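Local structure of carboxylase (Deinococcus radiodurans, 5H80) at residues R147-A152 against V157-G162; E303-P308 against Y313-N318; H71-D76 against F407-L412; P64-S69 against P416-L421; V130-D135 against T338-L343. The protein probably uses ATP and bicarbonate to carboxylate biotin, as the biotin carboxylase part of a single-chain bacterial carboxylase. One frame throughout, in Å; residues are numbered along the deposited sequence.

Interaction 1. Residues R147-A152 against V157-G162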
# COMPACT_ATOMS: atom_id res chain seq x y z
N ARG A 147 -35.65 5.34 17.71
CA ARG A 147 -35.28 6.75 17.46
C ARG A 147 -34.54 6.98 16.05
O ARG A 147 -34.73 8.02 15.39
CB ARG A 147 -34.42 7.30 18.58
CG ARG A 147 -35.17 7.95 19.76
CD ARG A 147 -34.18 8.17 20.91
NE ARG A 147 -33.57 9.50 20.77
CZ ARG A 147 -32.44 9.89 21.33
NH1 ARG A 147 -31.70 9.07 22.06
NH2 ARG A 147 -32.03 11.12 21.09
N ALA A 148 -33.66 6.08 15.68
CA ALA A 148 -32.97 6.18 14.36
C ALA A 148 -33.94 6.06 13.14
O ALA A 148 -33.86 6.77 12.16
CB ALA A 148 -31.87 5.15 14.26
N ARG A 149 -34.95 5.22 13.30
CA ARG A 149 -36.04 5.07 12.35
C ARG A 149 -36.86 6.31 12.22
O ARG A 149 -37.05 6.81 11.11
CB ARG A 149 -36.91 3.87 12.74
CG ARG A 149 -37.99 3.46 11.75
CD ARG A 149 -38.71 2.21 12.29
NE ARG A 149 -39.84 1.92 11.42
CZ ARG A 149 -39.83 1.08 10.39
NH1 ARG A 149 -38.74 0.34 10.08
NH2 ARG A 149 -40.92 0.97 9.65
N GLY A 150 -37.29 6.87 13.35
CA GLY A 150 -38.08 8.05 13.33
C GLY A 150 -37.40 9.24 12.71
O GLY A 150 -38.03 9.98 11.95
N LEU A 151 -36.11 9.40 13.04
CA LEU A 151 -35.23 10.37 12.37
C LEU A 151 -35.17 10.14 10.86
O LEU A 151 -35.37 11.12 10.10
CB LEU A 151 -33.81 10.31 12.90
CG LEU A 151 -32.80 11.34 12.42
CD1 LEU A 151 -33.18 12.78 12.74
CD2 LEU A 151 -31.46 11.09 13.06
N ALA A 152 -35.00 8.90 10.44
CA ALA A 152 -34.98 8.61 9.01
C ALA A 152 -36.32 9.06 8.37
O ALA A 152 -36.36 9.84 7.42
CB ALA A 152 -34.72 7.16 8.78
N VAL A 157 -36.06 9.61 4.41
CA VAL A 157 -35.16 8.52 4.12
C VAL A 157 -35.95 7.23 4.34
O VAL A 157 -36.46 6.96 5.48
CB VAL A 157 -33.86 8.53 4.99
CG1 VAL A 157 -33.06 7.29 4.72
CG2 VAL A 157 -33.03 9.80 4.80
N PRO A 158 -36.07 6.36 3.28
CA PRO A 158 -36.84 5.13 3.43
C PRO A 158 -36.26 4.17 4.38
O PRO A 158 -35.01 4.08 4.46
CB PRO A 158 -36.87 4.51 2.04
CG PRO A 158 -36.34 5.51 1.14
CD PRO A 158 -35.46 6.41 1.93
N VAL A 159 -37.17 3.57 5.16
CA VAL A 159 -36.88 2.44 6.02
C VAL A 159 -37.74 1.20 5.71
O VAL A 159 -38.83 1.31 5.13
CB VAL A 159 -37.00 2.83 7.53
CG1 VAL A 159 -36.21 4.08 7.88
CG2 VAL A 159 -38.47 3.10 7.87
N ILE A 160 -37.27 0.07 6.16
CA ILE A 160 -37.87 -1.19 5.91
C ILE A 160 -39.25 -1.21 6.58
O ILE A 160 -39.39 -0.71 7.71
CB ILE A 160 -37.05 -2.37 6.39
CG1 ILE A 160 -35.74 -2.47 5.58
CG2 ILE A 160 -37.82 -3.66 6.17
CD1 ILE A 160 -34.84 -3.63 5.95
N PRO A 161 -40.26 -1.80 5.90
CA PRO A 161 -41.54 -1.90 6.60
C PRO A 161 -41.46 -2.85 7.78
O PRO A 161 -40.75 -3.89 7.77
CB PRO A 161 -42.51 -2.36 5.48
CG PRO A 161 -41.90 -1.71 4.29
CD PRO A 161 -40.46 -2.08 4.46
N GLY A 162 -42.07 -2.44 8.88
CA GLY A 162 -41.84 -3.17 10.12
C GLY A 162 -42.79 -2.72 11.22
O GLY A 162 -43.56 -1.79 11.00

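Interaction 2. Residues E303-P308 against Y313-N318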
# COMPACT_ATOMS: atom_id res chain seq x y z
N GLU A 303 -25.66 2.51 6.71
CA GLU A 303 -25.86 1.20 6.02
C GLU A 303 -27.27 1.17 5.32
O GLU A 303 -28.27 1.60 5.90
CB GLU A 303 -25.67 -0.02 6.86
CG GLU A 303 -24.33 -0.04 7.52
CD GLU A 303 -24.13 -1.30 8.37
OE1 GLU A 303 -25.12 -2.06 8.54
OE2 GLU A 303 -23.01 -1.52 8.82
N PHE A 304 -27.28 0.67 4.10
CA PHE A 304 -28.52 0.52 3.34
C PHE A 304 -28.58 -0.85 2.66
O PHE A 304 -27.55 -1.45 2.33
CB PHE A 304 -28.61 1.59 2.24
CG PHE A 304 -28.53 2.96 2.71
CD1 PHE A 304 -29.69 3.74 2.99
CD2 PHE A 304 -27.28 3.61 2.88
CE1 PHE A 304 -29.65 5.00 3.36
CE2 PHE A 304 -27.21 4.98 3.31
CZ PHE A 304 -28.41 5.68 3.60
N LEU A 305 -29.81 -1.33 2.45
CA LEU A 305 -30.11 -2.38 1.50
C LEU A 305 -30.68 -1.72 0.24
O LEU A 305 -31.53 -0.79 0.30
CB LEU A 305 -31.13 -3.41 2.04
CG LEU A 305 -30.67 -4.19 3.30
CD1 LEU A 305 -31.81 -5.12 3.71
CD2 LEU A 305 -29.37 -4.87 3.01
N VAL A 306 -30.16 -2.16 -0.91
CA VAL A 306 -30.47 -1.59 -2.15
C VAL A 306 -30.91 -2.68 -3.18
O VAL A 306 -30.23 -3.73 -3.37
CB VAL A 306 -29.18 -0.81 -2.71
CG1 VAL A 306 -29.47 -0.14 -4.06
CG2 VAL A 306 -28.63 0.21 -1.72
N THR A 307 -32.12 -2.47 -3.80
CA THR A 307 -32.77 -3.44 -4.61
C THR A 307 -32.07 -3.26 -6.03
O THR A 307 -31.49 -2.20 -6.25
CB THR A 307 -34.27 -3.14 -4.84
OG1 THR A 307 -34.49 -1.96 -5.61
CG2 THR A 307 -34.97 -3.11 -3.49
N PRO A 308 -32.30 -4.23 -6.93
CA PRO A 308 -31.62 -4.20 -8.23
C PRO A 308 -31.90 -2.96 -9.02
O PRO A 308 -30.99 -2.46 -9.69
CB PRO A 308 -32.11 -5.54 -8.88
CG PRO A 308 -32.29 -6.39 -7.69
CD PRO A 308 -32.95 -5.50 -6.72
N TYR A 313 -33.16 1.25 1.44
CA TYR A 313 -33.76 1.24 2.81
C TYR A 313 -32.59 1.45 3.78
O TYR A 313 -31.65 0.61 3.72
CB TYR A 313 -34.38 -0.08 3.07
CG TYR A 313 -35.48 -0.37 2.10
CD1 TYR A 313 -36.71 0.20 2.29
CD2 TYR A 313 -35.26 -1.13 0.97
CE1 TYR A 313 -37.77 -0.05 1.40
CE2 TYR A 313 -36.30 -1.34 0.02
CZ TYR A 313 -37.54 -0.76 0.26
OH TYR A 313 -38.61 -0.90 -0.59
N PHE A 314 -32.70 2.49 4.58
CA PHE A 314 -31.79 2.71 5.75
C PHE A 314 -31.95 1.60 6.76
O PHE A 314 -33.08 1.35 7.25
CB PHE A 314 -32.03 4.10 6.30
CG PHE A 314 -31.31 4.34 7.61
CD1 PHE A 314 -29.94 4.35 7.64
CD2 PHE A 314 -32.02 4.54 8.79
CE1 PHE A 314 -29.25 4.54 8.83
CE2 PHE A 314 -31.32 4.81 9.97
CZ PHE A 314 -29.94 4.77 9.99
N ILE A 315 -30.88 0.91 7.13
CA ILE A 315 -30.88 -0.20 8.07
C ILE A 315 -30.12 0.09 9.34
O ILE A 315 -30.50 -0.48 10.32
CB ILE A 315 -30.50 -1.60 7.54
CG1 ILE A 315 -29.06 -1.76 7.00
CG2 ILE A 315 -31.51 -2.05 6.47
CD1 ILE A 315 -28.60 -3.22 6.77
N GLU A 316 -29.02 0.88 9.29
CA GLU A 316 -28.19 1.03 10.52
C GLU A 316 -27.30 2.21 10.36
O GLU A 316 -26.70 2.37 9.26
CB GLU A 316 -27.27 -0.23 10.77
CG GLU A 316 -26.65 -0.38 12.14
CD GLU A 316 -27.31 -1.42 13.04
OE1 GLU A 316 -28.32 -2.06 12.61
OE2 GLU A 316 -26.74 -1.62 14.17
N ALA A 317 -27.13 2.94 11.46
CA ALA A 317 -26.16 4.00 11.56
C ALA A 317 -25.11 3.53 12.58
O ALA A 317 -25.41 3.16 13.74
CB ALA A 317 -26.78 5.31 11.92
N ASN A 318 -23.87 3.30 12.12
CA ASN A 318 -22.81 2.86 13.03
C ASN A 318 -21.96 4.06 13.36
O ASN A 318 -21.13 4.52 12.51
CB ASN A 318 -21.94 1.75 12.41
CG ASN A 318 -22.75 0.61 11.82
OD1 ASN A 318 -22.63 0.25 10.63
ND2 ASN A 318 -23.52 0.03 12.61

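Interaction 3. Residues H71-D76 against F407-L412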
# COMPACT_ATOMS: atom_id res chain seq x y z
N HIS A 71 -0.56 -5.50 19.28
CA HIS A 71 -0.97 -4.26 19.96
C HIS A 71 -0.29 -3.97 21.32
O HIS A 71 -0.17 -2.83 21.70
CB HIS A 71 -2.46 -4.20 20.02
CG HIS A 71 -3.12 -4.74 21.26
ND1 HIS A 71 -3.51 -6.06 21.43
CD2 HIS A 71 -3.47 -4.08 22.39
CE1 HIS A 71 -4.04 -6.19 22.64
NE2 HIS A 71 -4.03 -5.02 23.24
N VAL A 72 0.17 -5.03 21.96
CA VAL A 72 0.94 -4.90 23.20
C VAL A 72 2.27 -4.16 22.97
O VAL A 72 2.45 -2.98 23.44
CB VAL A 72 1.07 -6.28 23.83
CG1 VAL A 72 1.96 -6.19 25.08
CG2 VAL A 72 -0.27 -6.89 24.19
N ARG A 73 3.14 -4.83 22.21
CA ARG A 73 4.47 -4.34 21.86
C ARG A 73 4.44 -3.01 21.12
O ARG A 73 5.33 -2.18 21.30
CB ARG A 73 5.17 -5.34 20.92
CG ARG A 73 5.80 -6.55 21.58
CD ARG A 73 6.24 -7.59 20.53
NE ARG A 73 5.12 -8.17 19.78
CZ ARG A 73 5.14 -9.33 19.13
NH1 ARG A 73 6.22 -10.11 19.10
NH2 ARG A 73 4.04 -9.73 18.49
N ARG A 74 3.45 -2.84 20.23
CA ARG A 74 3.38 -1.61 19.42
C ARG A 74 2.98 -0.34 20.15
O ARG A 74 3.27 0.78 19.66
CB ARG A 74 2.50 -1.83 18.14
CG ARG A 74 2.32 -0.68 17.20
CD ARG A 74 3.68 -0.35 16.50
NE ARG A 74 3.49 0.81 15.59
CZ ARG A 74 3.38 2.09 15.96
NH1 ARG A 74 3.44 2.45 17.26
NH2 ARG A 74 3.18 3.03 15.06
N ALA A 75 2.27 -0.41 21.27
CA ALA A 75 2.01 0.81 21.97
C ALA A 75 3.28 1.48 22.54
O ALA A 75 4.35 0.83 22.75
CB ALA A 75 1.03 0.46 23.10
N ASP A 76 3.17 2.73 22.87
CA ASP A 76 4.29 3.42 23.56
C ASP A 76 4.33 2.88 24.96
O ASP A 76 5.38 2.79 25.58
CB ASP A 76 4.16 4.92 23.61
CG ASP A 76 4.15 5.53 22.25
OD1 ASP A 76 5.15 5.34 21.53
OD2 ASP A 76 3.14 6.15 21.90
N PHE A 407 -2.61 -8.22 13.78
CA PHE A 407 -2.05 -8.27 15.11
C PHE A 407 -1.20 -9.55 15.38
O PHE A 407 -0.52 -9.66 16.40
CB PHE A 407 -3.19 -8.15 16.14
CG PHE A 407 -3.97 -9.35 16.20
CD1 PHE A 407 -3.81 -10.27 17.30
CD2 PHE A 407 -4.92 -9.63 15.26
CE1 PHE A 407 -4.57 -11.44 17.32
CE2 PHE A 407 -5.69 -10.75 15.33
CZ PHE A 407 -5.51 -11.68 16.32
N VAL A 408 -1.20 -10.46 14.43
CA VAL A 408 -0.71 -11.91 14.51
C VAL A 408 0.79 -11.87 14.20
O VAL A 408 1.27 -11.19 13.28
CB VAL A 408 -1.52 -12.91 13.68
CG1 VAL A 408 -0.95 -14.32 13.83
CG2 VAL A 408 -2.98 -12.91 14.12
N THR A 409 1.59 -12.51 15.06
CA THR A 409 2.96 -12.86 14.64
C THR A 409 3.21 -14.33 14.96
O THR A 409 2.38 -15.01 15.62
CB THR A 409 4.06 -12.03 15.31
OG1 THR A 409 3.91 -12.12 16.73
CG2 THR A 409 4.01 -10.56 14.86
N THR A 410 4.37 -14.82 14.50
CA THR A 410 4.71 -16.24 14.69
C THR A 410 4.75 -16.60 16.18
O THR A 410 5.31 -15.86 17.02
CB THR A 410 6.00 -16.57 13.94
OG1 THR A 410 5.81 -16.24 12.56
CG2 THR A 410 6.33 -18.04 14.04
N GLY A 411 4.09 -17.71 16.50
CA GLY A 411 4.07 -18.28 17.83
C GLY A 411 2.93 -17.79 18.65
O GLY A 411 2.89 -18.09 19.83
N LEU A 412 2.05 -16.94 18.08
CA LEU A 412 0.84 -16.55 18.79
C LEU A 412 -0.10 -17.73 18.89
O LEU A 412 -0.26 -18.50 17.89
CB LEU A 412 0.17 -15.27 18.11
CG LEU A 412 -1.08 -14.83 18.87
CD1 LEU A 412 -0.54 -14.14 20.12
CD2 LEU A 412 -2.07 -14.01 18.01

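Interaction 4. Residues P64-S69 against P416-L421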
# COMPACT_ATOMS: atom_id res chain seq x y z
N PRO A 64 -4.14 -10.99 30.01
CA PRO A 64 -3.08 -11.95 29.78
C PRO A 64 -3.14 -12.98 28.63
O PRO A 64 -2.13 -13.28 27.96
CB PRO A 64 -2.95 -12.67 31.19
CG PRO A 64 -3.68 -11.80 32.16
CD PRO A 64 -4.77 -11.15 31.35
N ASP A 65 -4.30 -13.48 28.29
CA ASP A 65 -4.50 -14.40 27.15
C ASP A 65 -4.37 -13.71 25.79
O ASP A 65 -4.42 -14.36 24.83
CB ASP A 65 -5.81 -15.08 27.18
CG ASP A 65 -6.98 -14.17 26.87
OD1 ASP A 65 -6.89 -12.92 26.87
OD2 ASP A 65 -8.10 -14.76 26.79
N ASP A 66 -4.14 -12.40 25.82
CA ASP A 66 -3.95 -11.57 24.65
C ASP A 66 -2.55 -11.06 24.61
O ASP A 66 -2.24 -10.13 23.85
CB ASP A 66 -4.98 -10.42 24.69
CG ASP A 66 -5.49 -10.01 23.29
OD1 ASP A 66 -5.27 -10.79 22.32
OD2 ASP A 66 -6.15 -8.96 23.26
N ALA A 67 -1.66 -11.52 25.52
CA ALA A 67 -0.43 -10.82 25.70
C ALA A 67 0.57 -10.87 24.49
O ALA A 67 1.41 -9.98 24.37
CB ALA A 67 0.26 -11.16 27.04
N GLY A 68 0.40 -11.80 23.60
CA GLY A 68 1.36 -11.96 22.46
C GLY A 68 0.92 -11.14 21.22
O GLY A 68 1.66 -11.00 20.28
N SER A 69 -0.23 -10.58 21.32
CA SER A 69 -0.80 -9.64 20.32
C SER A 69 0.19 -8.52 20.03
O SER A 69 0.79 -7.89 20.90
CB SER A 69 -2.16 -9.08 20.69
OG SER A 69 -2.49 -8.02 19.70
N PRO A 416 -9.91 -18.13 22.22
CA PRO A 416 -11.32 -18.13 21.82
C PRO A 416 -12.17 -17.04 22.47
O PRO A 416 -13.38 -16.95 22.20
CB PRO A 416 -11.81 -19.50 22.30
CG PRO A 416 -10.96 -19.83 23.46
CD PRO A 416 -9.59 -19.24 23.15
N GLN A 417 -11.62 -16.20 23.34
CA GLN A 417 -12.34 -15.12 23.89
C GLN A 417 -12.68 -14.06 22.87
O GLN A 417 -13.54 -13.24 23.09
CB GLN A 417 -11.53 -14.45 24.99
CG GLN A 417 -11.43 -15.31 26.27
CD GLN A 417 -12.72 -15.21 27.04
OE1 GLN A 417 -13.31 -14.11 27.16
NE2 GLN A 417 -13.22 -16.34 27.52
N TYR A 418 -11.99 -14.08 21.74
CA TYR A 418 -12.04 -12.94 20.80
C TYR A 418 -12.48 -13.54 19.47
O TYR A 418 -12.45 -14.75 19.23
CB TYR A 418 -10.69 -12.22 20.64
CG TYR A 418 -10.05 -11.91 21.98
CD1 TYR A 418 -10.71 -11.05 22.84
CD2 TYR A 418 -8.95 -12.56 22.42
CE1 TYR A 418 -10.21 -10.81 24.13
CE2 TYR A 418 -8.42 -12.31 23.71
CZ TYR A 418 -9.08 -11.45 24.56
OH TYR A 418 -8.65 -11.17 25.88
N ASP A 419 -12.90 -12.64 18.61
CA ASP A 419 -13.38 -13.06 17.32
C ASP A 419 -12.29 -13.77 16.51
O ASP A 419 -11.11 -13.79 16.91
CB ASP A 419 -14.04 -11.87 16.64
CG ASP A 419 -13.04 -10.87 16.05
OD1 ASP A 419 -11.87 -11.25 15.71
OD2 ASP A 419 -13.41 -9.68 15.95
N ALA A 420 -12.71 -14.31 15.35
CA ALA A 420 -11.88 -15.24 14.57
C ALA A 420 -10.97 -14.50 13.60
O ALA A 420 -10.15 -15.15 12.97
CB ALA A 420 -12.74 -16.23 13.77
N LEU A 421 -11.05 -13.18 13.57
CA LEU A 421 -10.21 -12.43 12.59
C LEU A 421 -8.76 -12.58 12.88
O LEU A 421 -8.27 -12.27 14.03
CB LEU A 421 -10.65 -11.03 12.57
CG LEU A 421 -10.01 -10.14 11.47
CD1 LEU A 421 -10.53 -10.53 10.10
CD2 LEU A 421 -10.38 -8.71 11.81

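Interaction 5. Residues V130-D135 against T338-L343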
# COMPACT_ATOMS: atom_id res chain seq x y z
N VAL A 130 -11.22 12.94 26.40
CA VAL A 130 -12.02 13.04 25.16
C VAL A 130 -12.24 11.66 24.51
O VAL A 130 -11.33 11.00 24.09
CB VAL A 130 -11.39 14.05 24.15
CG1 VAL A 130 -12.09 13.89 22.78
CG2 VAL A 130 -11.40 15.47 24.73
N PHE A 131 -13.49 11.21 24.43
CA PHE A 131 -13.91 10.05 23.68
C PHE A 131 -13.82 10.31 22.18
O PHE A 131 -14.41 11.31 21.65
CB PHE A 131 -15.41 9.83 24.04
CG PHE A 131 -15.97 8.55 23.54
CD1 PHE A 131 -15.74 7.31 24.15
CD2 PHE A 131 -16.69 8.56 22.34
CE1 PHE A 131 -16.28 6.13 23.69
CE2 PHE A 131 -17.26 7.41 21.88
CZ PHE A 131 -17.09 6.18 22.54
N VAL A 132 -13.11 9.38 21.51
CA VAL A 132 -12.91 9.46 20.05
C VAL A 132 -14.15 8.90 19.36
O VAL A 132 -14.17 7.72 19.08
CB VAL A 132 -11.65 8.86 19.54
CG1 VAL A 132 -11.54 9.10 18.01
CG2 VAL A 132 -10.39 9.23 20.32
N GLY A 133 -15.14 9.79 19.15
CA GLY A 133 -16.47 9.45 18.65
C GLY A 133 -17.44 10.66 18.76
O GLY A 133 -17.05 11.67 19.37
N PRO A 134 -18.66 10.54 18.20
CA PRO A 134 -19.68 11.59 18.29
C PRO A 134 -20.12 11.70 19.75
O PRO A 134 -19.65 10.87 20.61
CB PRO A 134 -20.76 11.13 17.35
CG PRO A 134 -20.66 9.71 17.37
CD PRO A 134 -19.20 9.35 17.55
N ASP A 135 -20.97 12.75 19.95
CA ASP A 135 -21.47 13.09 21.31
C ASP A 135 -22.33 11.95 21.80
O ASP A 135 -22.93 11.28 21.00
CB ASP A 135 -22.07 14.50 21.47
CG ASP A 135 -23.30 14.70 20.73
OD1 ASP A 135 -24.05 13.73 20.45
OD2 ASP A 135 -23.57 15.90 20.47
N THR A 338 -6.23 8.79 11.39
CA THR A 338 -5.66 10.11 11.80
C THR A 338 -6.71 11.25 11.73
O THR A 338 -6.81 12.06 12.65
CB THR A 338 -4.43 10.47 10.94
OG1 THR A 338 -4.78 10.47 9.54
CG2 THR A 338 -3.39 9.50 11.23
N ALA A 339 -7.57 11.24 10.67
CA ALA A 339 -8.69 12.22 10.48
C ALA A 339 -9.67 12.11 11.70
O ALA A 339 -9.98 13.13 12.34
CB ALA A 339 -9.43 12.04 9.20
N GLN A 340 -10.01 10.89 12.02
CA GLN A 340 -10.92 10.62 13.13
C GLN A 340 -10.39 11.19 14.49
O GLN A 340 -11.12 11.98 15.16
CB GLN A 340 -11.15 9.16 13.26
CG GLN A 340 -12.23 8.77 14.31
CD GLN A 340 -12.21 7.28 14.59
OE1 GLN A 340 -11.22 6.56 14.40
NE2 GLN A 340 -13.39 6.77 15.02
N LEU A 341 -9.14 10.94 14.79
CA LEU A 341 -8.44 11.43 15.97
C LEU A 341 -8.40 12.97 16.01
O LEU A 341 -8.68 13.57 17.05
CB LEU A 341 -7.03 10.89 16.03
CG LEU A 341 -6.87 9.39 16.44
CD1 LEU A 341 -5.51 8.79 15.97
CD2 LEU A 341 -7.04 9.37 18.00
N ARG A 342 -8.04 13.61 14.90
CA ARG A 342 -7.98 15.03 14.78
C ARG A 342 -9.36 15.69 14.89
O ARG A 342 -9.46 16.78 15.54
CB ARG A 342 -7.17 15.54 13.57
CG ARG A 342 -5.73 14.98 13.54
CD ARG A 342 -5.08 15.37 12.24
NE ARG A 342 -4.90 16.80 12.11
CZ ARG A 342 -3.96 17.39 11.37
NH1 ARG A 342 -3.86 18.70 11.41
NH2 ARG A 342 -3.14 16.70 10.56
N LEU A 343 -10.38 15.09 14.28
CA LEU A 343 -11.75 15.53 14.43
C LEU A 343 -12.16 15.47 15.90
O LEU A 343 -12.66 16.52 16.41
CB LEU A 343 -12.69 14.75 13.57
CG LEU A 343 -12.57 15.17 12.08
CD1 LEU A 343 -13.21 14.04 11.28
CD2 LEU A 343 -13.03 16.56 11.59

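Interaction 1. Residues R147-A152 against V157-G162
The guanidinium of Arg-149 lies across Val-159 and reaches the carbonyl of Ile-160, joining helix 145-154 to the loop that follows it in the ATP-grasp region of the biotin carboxylase. With CG anti to the backbone N (chi1 -172°) and the chain extended as far as NE, the side chain reaches from the helix to the loop and passes at a slant over the valine. CG2 of Val-159 sits 3.4 Å above the guanidinium plane, over its centre. At the edge of the same group, NH1 and NH2 grip a single acceptor end-on: NH1 to Ile-160 O is 2.7 Å, and NH2 to the same oxygen is 3.0 Å and more bent. The methyl over one face and the carbonyl in the plane together limit the rotation of the group. An alanine at Arg-149 would remove both donors to Ile-160 O and is likely to leave Val-159 CG2 without its flat cover, so that the loop could shift against the helix. Nearer the helix end, Ala-152 CB packs on Val-159 CG1 at 3.5 Å, while Phe-314 of strand 312-318 touches both Ala-152 and Val-157. Past the helix the chain folds back on it, where Val-157 N donates to Ala-152 O over 3.0 Å.

Interaction 2. Residues E303-P308 against Y313-N318
Phe-304 lays its CD1-CE1 side along the backbone and CB of Phe-314, CE1 standing 3.9 Å from Phe-314 CB, on one face of the antiparallel beta hairpin formed by strands 299-306 and 312-318. The two side chains meet at a slant, and Leu-283 and Ala-286 of helix 277-293 cover Phe-304 on this face. The hairpin belongs to a four-stranded sheet of the ATP-grasp region. Its other face carries Leu-305, whose CG meets Ile-315 CG2 at 3.9 Å, the two side chains crossing at about a right angle. Leu-305 and Tyr-313 form a hydrogen-bonded pair, N-H to carbonyl in both directions. Beyond the non-hydrogen-bonded pair of Phe-304 and Phe-314 the register slips by one: Ile-315 and Glu-316 both face Glu-303 in a classic beta bulge. Glu-303 O accepts from Ile-315 N in an almost straight bond (178°), whereas its N donates to Glu-316 O. CG1 of Ile-315, held between backbone N and carbonyl carbon (chi1 64°), packs against Glu-303 CB. The Glu-303 carboxylate extends past the bulge to a salt bridge with Lys-265, whose charge probably eases the closeness of Glu-239 to this carboxylate. Alongside it runs Glu-316, whose CB lies 3.6 Å from Glu-303 OE1.

Interaction 3. Residues H71-D76 against F407-L412
A single side-chain hydrogen bond at the surface ties the short, weakly bonded helix around residues 71-74, in the N-terminal biotin carboxylase region, to the loop after strand 402-406 in the C-terminal region. Arg-73 and Thr-409 carry it. NH2 of Arg-73 donates to Thr-409 OG1 over 3.0 Å in a nearly straight bond (169°), with the hydroxyl oxygen at the edge of the guanidinium and in its plane. The threonine adds a methyl to the meeting: CG2 lies 3.7 Å from the same NH2. OG1 occupies the place between the backbone N and the carbonyl carbon (chi1 55°), which turns it to the arginine, while the arginine chain bends at chi3 to bring its NH2 around. Thr-409 also opens a type II turn ending at Leu-412, with Gly-411 at the position of positive phi. Gln-449 of the second subunit packs against Thr-409. Phe-407, at the start of the loop, bonds through its backbone to Leu-70 and takes part in a cation-pi contact with Arg-40. Since Arg-73 is exposed and poorly ordered and its partner is a neutral hydroxyl, the bond is probably a modest, easily exchanged tie rather than a strong charge pairing.

Interaction 4. Residues P64-S69 against P416-L421
The two loops pass each other with their backbones well apart, CA of Asp-65 lying 8.5 Å from CA of Gln-417, and side chains span the distance. Segment 64-69 pairs a 3-10 turn with a type I turn from Asp-66 to Ser-69, the N-cap of helix 70-74; segment 416-421 leads into strand 421-429, so the contact joins the N- and C-terminal regions of the biotin carboxylase. Tyr-418, its CG anti to the carbonyl carbon (chi1 -48°), sends its ring across to the aspartates and meets Asp-65 from the opposite direction. Its OH donates to Asp-65 OD1 over 2.7 Å, on the syn side of a carboxylate turned 67° from the ring. Asp-66 lies flatter against the same ring, at 24°, with CG 3.7 Å from Tyr-418 CE2. Its charge is met outside the two loops by a salt bridge to Arg-40, which also makes a cation-pi contact with Tyr-418. A phenylalanine in place of Tyr-418 would take away the hydroxyl and would probably leave Asp-65 OD1 without this donor, the ring losing its polar hold on the loop. The amide of Gln-417 bonds through OE1 to the backbone N of Ala-86, while its CG packs 3.4 Å from Asp-65 OD2.

Interaction 5. Residues V130-D135 against T338-L343
The parallel sheet of the N-terminal biotin carboxylase region ends at strand 130-131, and just past that edge Val-132 packs on helix 336-344 of the ATP-grasp region. Val-132 is the centre of an inverse gamma turn, and its side chain points toward the helix with the two methyls taking different partners. CG1, anti to the backbone N (chi1 -176°), meets the CG methylene and the amide carbon CD of Gln-340: CG lies 3.8 Å and CD 3.9 Å from Val-132 CG1. The glutamine chain is extended from CG onward and crosses the valine obliquely, so that the methyl meets its shaft. Val-132 CG2 goes to the next helix residue, with Leu-341 CD2 at 4.1 Å. No hydrogen bond links the two segments; the contact is buried and rests on carbon-to-carbon packing. OE1 of Gln-340 is hydrogen-bonded to His-108 NE2, a partner outside the two segments. His-108, in the adjacent strand 106-108, also touches Val-132 and Leu-341. Leu-341 rests in addition on Ala-50 and Val-51 of helix 42-53, which places helix 336-344 against that helix, strand 106-108 and the turn just after strand 130-131.

How the interactions relate
Interactions 1 and 2 adjoin within the ATP-grasp region: the 157-162 loop runs beside strand 312-318, with Pro-158 O probably bonded to Phe-314 N at 2.8 Å and Ile-160 packing on Ile-315. One is governed by an arginine on a carbonyl, the other by the backbone ladder of a sheet. Interactions 3 and 4, centres 11 Å apart on the far side of the chain's centre, join the N-terminal to the C-terminal region through polar side chains; interaction 3 is at the surface, interaction 4 partly buried, and Arg-40 touches residues of both, Phe-407 in the one and Asp-66 and Tyr-418 in the other. Interaction 5 joins the N-terminal region to the ATP-grasp region instead, and is the fully buried one among the five.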